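Local coordinates for SusD superfamily protein (Bacteroides fragilis NCTC 9343, PDB 3NQP) that probably binds glycans at the outer membrane, as a member of the SusD family, at residues Q73-F85 against H490-N502. Numbering follows the deposited sequence.
Sequences QNFDETHTGVSKF and HKLLWPIEKTMLN
F75 sends the edge of its ring, at CE1 and CZ, against one face of the W494 indole; the six-membered rings lie 4.8 Å apart at their centroids with planes at 55°, a tilted edge-to-face pair. On the same ring, F75 CD1 rests 3.5 Å from P495 CD. P495 CG in turn presses on D76 O (3.3 Å). K491, extended beyond CG, places NZ 2.8 Å from Q73 O, while a water accepts from K491 NZ and, weakly, from F75 N, and E488 adds a salt bridge. At the far end E497, the N-cap residue of helix 498-503, is bent at chi2 (85°), which carries its carboxylate to the S83-K84 backbone, where K84 N meets E497 OE2 from above the carboxylate plane at 2.9 Å. E497 OE1 is bridged through a water to F85 N. T80 CG2 packs against E497 N, and T80 OG1 donates to V82 O. The contact thus ties the loop between helices 68-71 and 89-102 to the C-terminal part of a largely helical SusD-type chain. In the first turn of helix 498-503, K498 N bonds E77 O (3.1 Å, 162°), and K498 NZ closes a salt bridge to E77 OE2 (3.3 Å). I496 CG2 makes an off-centre CH-pi contact with the F85 ring, which M500, a selenomethionine, approaches obliquely with CE; Y135 packs edge-to-face with F85. E77 sits within the type I turn D76-H79, braced by D76 OD1, an Asx-turn acceptor for T78 N that also takes H79 ND1 in the imidazole plane (2.7 Å). W494 is backed by I134, Y135 and R50.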
# COMPACT_ATOMS: atom_id res chain seq x y z
N GLN A 73 -14.48 -6.86 -8.90
CA GLN A 73 -14.42 -5.88 -9.97
C GLN A 73 -15.82 -5.42 -10.45
O GLN A 73 -15.95 -4.97 -11.58
CB GLN A 73 -13.60 -6.39 -11.18
CG GLN A 73 -12.32 -7.23 -10.81
CD GLN A 73 -11.22 -6.42 -10.17
OE1 GLN A 73 -11.18 -5.21 -10.34
NE2 GLN A 73 -10.30 -7.10 -9.45
N ASN A 74 -16.83 -5.52 -9.57
CA ASN A 74 -18.20 -5.14 -9.88
C ASN A 74 -18.28 -3.66 -9.59
O ASN A 74 -18.44 -3.27 -8.42
CB ASN A 74 -19.24 -5.81 -8.98
CG ASN A 74 -19.38 -7.30 -9.19
OD1 ASN A 74 -18.93 -7.87 -10.20
ND2 ASN A 74 -20.04 -7.95 -8.21
N PHE A 75 -18.14 -2.85 -10.64
CA PHE A 75 -18.10 -1.41 -10.51
C PHE A 75 -19.05 -0.76 -11.50
O PHE A 75 -19.00 -1.07 -12.68
CB PHE A 75 -16.70 -0.89 -10.79
CG PHE A 75 -15.78 -0.96 -9.59
CD1 PHE A 75 -15.85 0.00 -8.58
CD2 PHE A 75 -14.84 -1.96 -9.47
CE1 PHE A 75 -15.01 -0.04 -7.51
CE2 PHE A 75 -14.00 -2.01 -8.36
CZ PHE A 75 -14.08 -1.05 -7.39
N ASP A 76 -19.89 0.13 -10.98
CA ASP A 76 -20.76 1.00 -11.80
C ASP A 76 -21.29 2.11 -10.89
O ASP A 76 -20.88 2.22 -9.71
CB ASP A 76 -21.88 0.17 -12.46
CG ASP A 76 -22.73 -0.59 -11.45
OD1 ASP A 76 -23.04 -0.02 -10.37
OD2 ASP A 76 -23.11 -1.75 -11.72
N GLU A 77 -22.22 2.94 -11.37
CA GLU A 77 -22.68 4.08 -10.59
C GLU A 77 -23.47 3.74 -9.30
O GLU A 77 -23.73 4.63 -8.51
CB GLU A 77 -23.49 5.05 -11.44
CG GLU A 77 -24.85 4.53 -11.82
CD GLU A 77 -25.71 5.55 -12.57
OE1 GLU A 77 -25.28 6.70 -12.85
OE2 GLU A 77 -26.85 5.18 -12.85
N THR A 78 -23.85 2.48 -9.10
CA THR A 78 -24.45 2.06 -7.82
C THR A 78 -23.57 1.07 -7.06
O THR A 78 -23.97 0.59 -6.01
CB THR A 78 -25.87 1.48 -8.00
OG1 THR A 78 -25.86 0.42 -8.95
CG2 THR A 78 -26.84 2.59 -8.51
N HIS A 79 -22.37 0.79 -7.59
CA HIS A 79 -21.38 -0.06 -6.92
C HIS A 79 -19.99 0.62 -7.07
O HIS A 79 -19.24 0.34 -8.00
CB HIS A 79 -21.35 -1.49 -7.50
CG HIS A 79 -22.68 -2.17 -7.55
ND1 HIS A 79 -23.64 -1.86 -8.49
CD2 HIS A 79 -23.22 -3.17 -6.80
CE1 HIS A 79 -24.71 -2.61 -8.31
NE2 HIS A 79 -24.49 -3.40 -7.27
N THR A 80 -19.69 1.56 -6.18
CA THR A 80 -18.59 2.50 -6.38
C THR A 80 -17.38 2.24 -5.45
O THR A 80 -16.34 2.91 -5.56
CB THR A 80 -19.04 3.94 -6.25
OG1 THR A 80 -19.37 4.22 -4.90
CG2 THR A 80 -20.28 4.23 -7.17
N GLY A 81 -17.51 1.23 -4.59
CA GLY A 81 -16.41 0.77 -3.73
C GLY A 81 -16.27 1.63 -2.49
O GLY A 81 -16.27 1.13 -1.36
N VAL A 82 -16.07 2.93 -2.74
CA VAL A 82 -16.08 3.97 -1.72
C VAL A 82 -17.03 5.07 -2.17
O VAL A 82 -17.36 5.13 -3.36
CB VAL A 82 -14.67 4.57 -1.48
CG1 VAL A 82 -13.67 3.45 -1.04
CG2 VAL A 82 -14.14 5.38 -2.68
N SER A 83 -17.44 5.92 -1.24
CA SER A 83 -18.28 7.06 -1.53
C SER A 83 -17.47 8.31 -1.39
O SER A 83 -16.42 8.31 -0.77
CB SER A 83 -19.41 7.17 -0.50
OG SER A 83 -20.16 5.97 -0.50
N LYS A 84 -18.01 9.40 -1.96
CA LYS A 84 -17.52 10.75 -1.76
C LYS A 84 -16.05 10.91 -2.07
O LYS A 84 -15.33 11.56 -1.30
CB LYS A 84 -17.80 11.23 -0.32
CG LYS A 84 -19.25 11.16 0.11
CD LYS A 84 -19.56 11.88 1.46
CE LYS A 84 -19.18 11.02 2.69
NZ LYS A 84 -19.70 9.58 2.73
N PHE A 85 -15.61 10.37 -3.22
CA PHE A 85 -14.18 10.42 -3.60
C PHE A 85 -13.27 9.93 -2.46
O PHE A 85 -12.19 10.46 -2.21
CB PHE A 85 -13.76 11.84 -4.01
CG PHE A 85 -14.29 12.27 -5.33
CD1 PHE A 85 -13.71 11.81 -6.50
CD2 PHE A 85 -15.35 13.18 -5.42
CE1 PHE A 85 -14.16 12.22 -7.71
CE2 PHE A 85 -15.81 13.60 -6.64
CZ PHE A 85 -15.23 13.12 -7.79
N HIS A 490 -12.60 0.50 -19.03
CA HIS A 490 -13.09 1.63 -18.20
C HIS A 490 -12.95 1.33 -16.70
O HIS A 490 -12.86 2.26 -15.91
CB HIS A 490 -14.53 1.98 -18.55
CG HIS A 490 -15.53 0.93 -18.16
ND1 HIS A 490 -15.70 -0.23 -18.86
CD2 HIS A 490 -16.40 0.87 -17.11
CE1 HIS A 490 -16.65 -0.96 -18.29
NE2 HIS A 490 -17.09 -0.32 -17.22
N LYS A 491 -12.86 0.05 -16.32
CA LYS A 491 -12.75 -0.31 -14.91
C LYS A 491 -11.33 -0.16 -14.33
O LYS A 491 -11.12 -0.49 -13.14
CB LYS A 491 -13.22 -1.74 -14.65
CG LYS A 491 -14.74 -2.01 -14.89
CD LYS A 491 -15.10 -3.42 -14.46
CE LYS A 491 -16.57 -3.78 -14.70
NZ LYS A 491 -16.78 -5.23 -14.26
N LEU A 492 -10.37 0.31 -15.13
CA LEU A 492 -9.07 0.71 -14.57
C LEU A 492 -9.27 1.83 -13.53
O LEU A 492 -8.52 1.89 -12.54
CB LEU A 492 -8.11 1.18 -15.67
CG LEU A 492 -7.64 0.19 -16.75
CD1 LEU A 492 -6.81 0.96 -17.81
CD2 LEU A 492 -6.86 -0.98 -16.13
N LEU A 493 -10.25 2.73 -13.80
CA LEU A 493 -10.65 3.81 -12.92
C LEU A 493 -11.96 3.47 -12.23
O LEU A 493 -12.69 2.60 -12.65
CB LEU A 493 -10.73 5.16 -13.65
CG LEU A 493 -9.47 5.55 -14.44
CD1 LEU A 493 -9.67 6.87 -15.22
CD2 LEU A 493 -8.22 5.62 -13.55
N TRP A 494 -12.20 4.13 -11.10
CA TRP A 494 -13.38 3.89 -10.29
C TRP A 494 -14.51 4.89 -10.58
O TRP A 494 -14.25 6.08 -10.92
CB TRP A 494 -13.00 3.94 -8.81
CG TRP A 494 -12.00 2.93 -8.33
CD1 TRP A 494 -10.86 2.52 -8.95
CD2 TRP A 494 -12.02 2.27 -7.06
NE1 TRP A 494 -10.17 1.62 -8.15
CE2 TRP A 494 -10.87 1.47 -6.98
CE3 TRP A 494 -12.91 2.29 -5.96
CZ2 TRP A 494 -10.58 0.69 -5.85
CZ3 TRP A 494 -12.63 1.50 -4.86
CH2 TRP A 494 -11.47 0.72 -4.80
N PRO A 495 -15.75 4.42 -10.54
CA PRO A 495 -16.84 5.35 -10.82
C PRO A 495 -17.23 6.14 -9.57
O PRO A 495 -16.80 5.83 -8.47
CB PRO A 495 -17.98 4.42 -11.20
CG PRO A 495 -17.75 3.19 -10.31
CD PRO A 495 -16.26 3.10 -10.10
N ILE A 496 -18.01 7.20 -9.76
CA ILE A 496 -18.62 7.89 -8.64
C ILE A 496 -20.14 7.61 -8.60
O ILE A 496 -20.76 7.24 -9.62
CB ILE A 496 -18.24 9.36 -8.65
CG1 ILE A 496 -18.78 10.06 -9.88
CG2 ILE A 496 -16.66 9.54 -8.58
CD1 ILE A 496 -18.63 11.57 -9.77
N GLU A 497 -20.71 7.80 -7.41
CA GLU A 497 -22.11 7.45 -7.09
C GLU A 497 -23.10 8.31 -7.87
O GLU A 497 -22.94 9.53 -7.95
CB GLU A 497 -22.49 7.75 -5.61
CG GLU A 497 -21.65 7.31 -4.51
CD GLU A 497 -20.54 8.27 -4.23
OE1 GLU A 497 -19.59 8.21 -5.00
OE2 GLU A 497 -20.62 9.08 -3.28
N LYS A 498 -24.16 7.65 -8.34
CA LYS A 498 -25.31 8.29 -8.96
C LYS A 498 -25.85 9.40 -8.09
O LYS A 498 -26.20 10.45 -8.59
CB LYS A 498 -26.43 7.24 -9.19
CG LYS A 498 -27.63 7.73 -10.03
CD LYS A 498 -28.78 6.68 -10.05
CE LYS A 498 -29.95 7.08 -11.02
NZ LYS A 498 -29.60 6.90 -12.49
N THR A 499 -25.96 9.17 -6.78
CA THR A 499 -26.56 10.18 -5.89
C THR A 499 -25.76 11.47 -5.93
O THR A 499 -26.33 12.56 -6.02
CB THR A 499 -26.69 9.71 -4.41
OG1 THR A 499 -25.48 9.06 -4.02
CG2 THR A 499 -27.86 8.78 -4.25
N MSE A 500 -24.43 11.34 -5.88
CA MSE A 500 -23.54 12.52 -5.99
C MSE A 500 -23.66 13.23 -7.33
O MSE A 500 -23.63 14.47 -7.41
CB MSE A 500 -22.06 12.13 -5.76
CG MSE A 500 -21.50 12.56 -4.42
SE MSE A 500 -19.57 12.86 -4.40
CE MSE A 500 -19.09 11.40 -5.53
N LEU A 501 -23.77 12.44 -8.40
CA LEU A 501 -23.96 12.99 -9.75
C LEU A 501 -25.26 13.77 -9.80
O LEU A 501 -25.29 14.86 -10.34
CB LEU A 501 -23.97 11.88 -10.81
CG LEU A 501 -22.62 11.24 -11.15
CD1 LEU A 501 -22.80 10.14 -12.22
CD2 LEU A 501 -21.59 12.31 -11.62
N ASN A 502 -26.33 13.22 -9.21
CA ASN A 502 -27.63 13.91 -9.20
C ASN A 502 -27.59 15.23 -8.39
O ASN A 502 -28.14 16.24 -8.83
CB ASN A 502 -28.76 12.98 -8.72
CG ASN A 502 -29.03 11.82 -9.71
OD1 ASN A 502 -28.51 11.80 -10.82
ND2 ASN A 502 -29.84 10.83 -9.27
O HOH W 1 -19.50 -4.56 -12.96
O HOH W 2 -19.34 -0.94 -15.51
O HOH W 3 -15.97 5.89 -5.86
O HOH W 4 -17.05 8.60 -4.98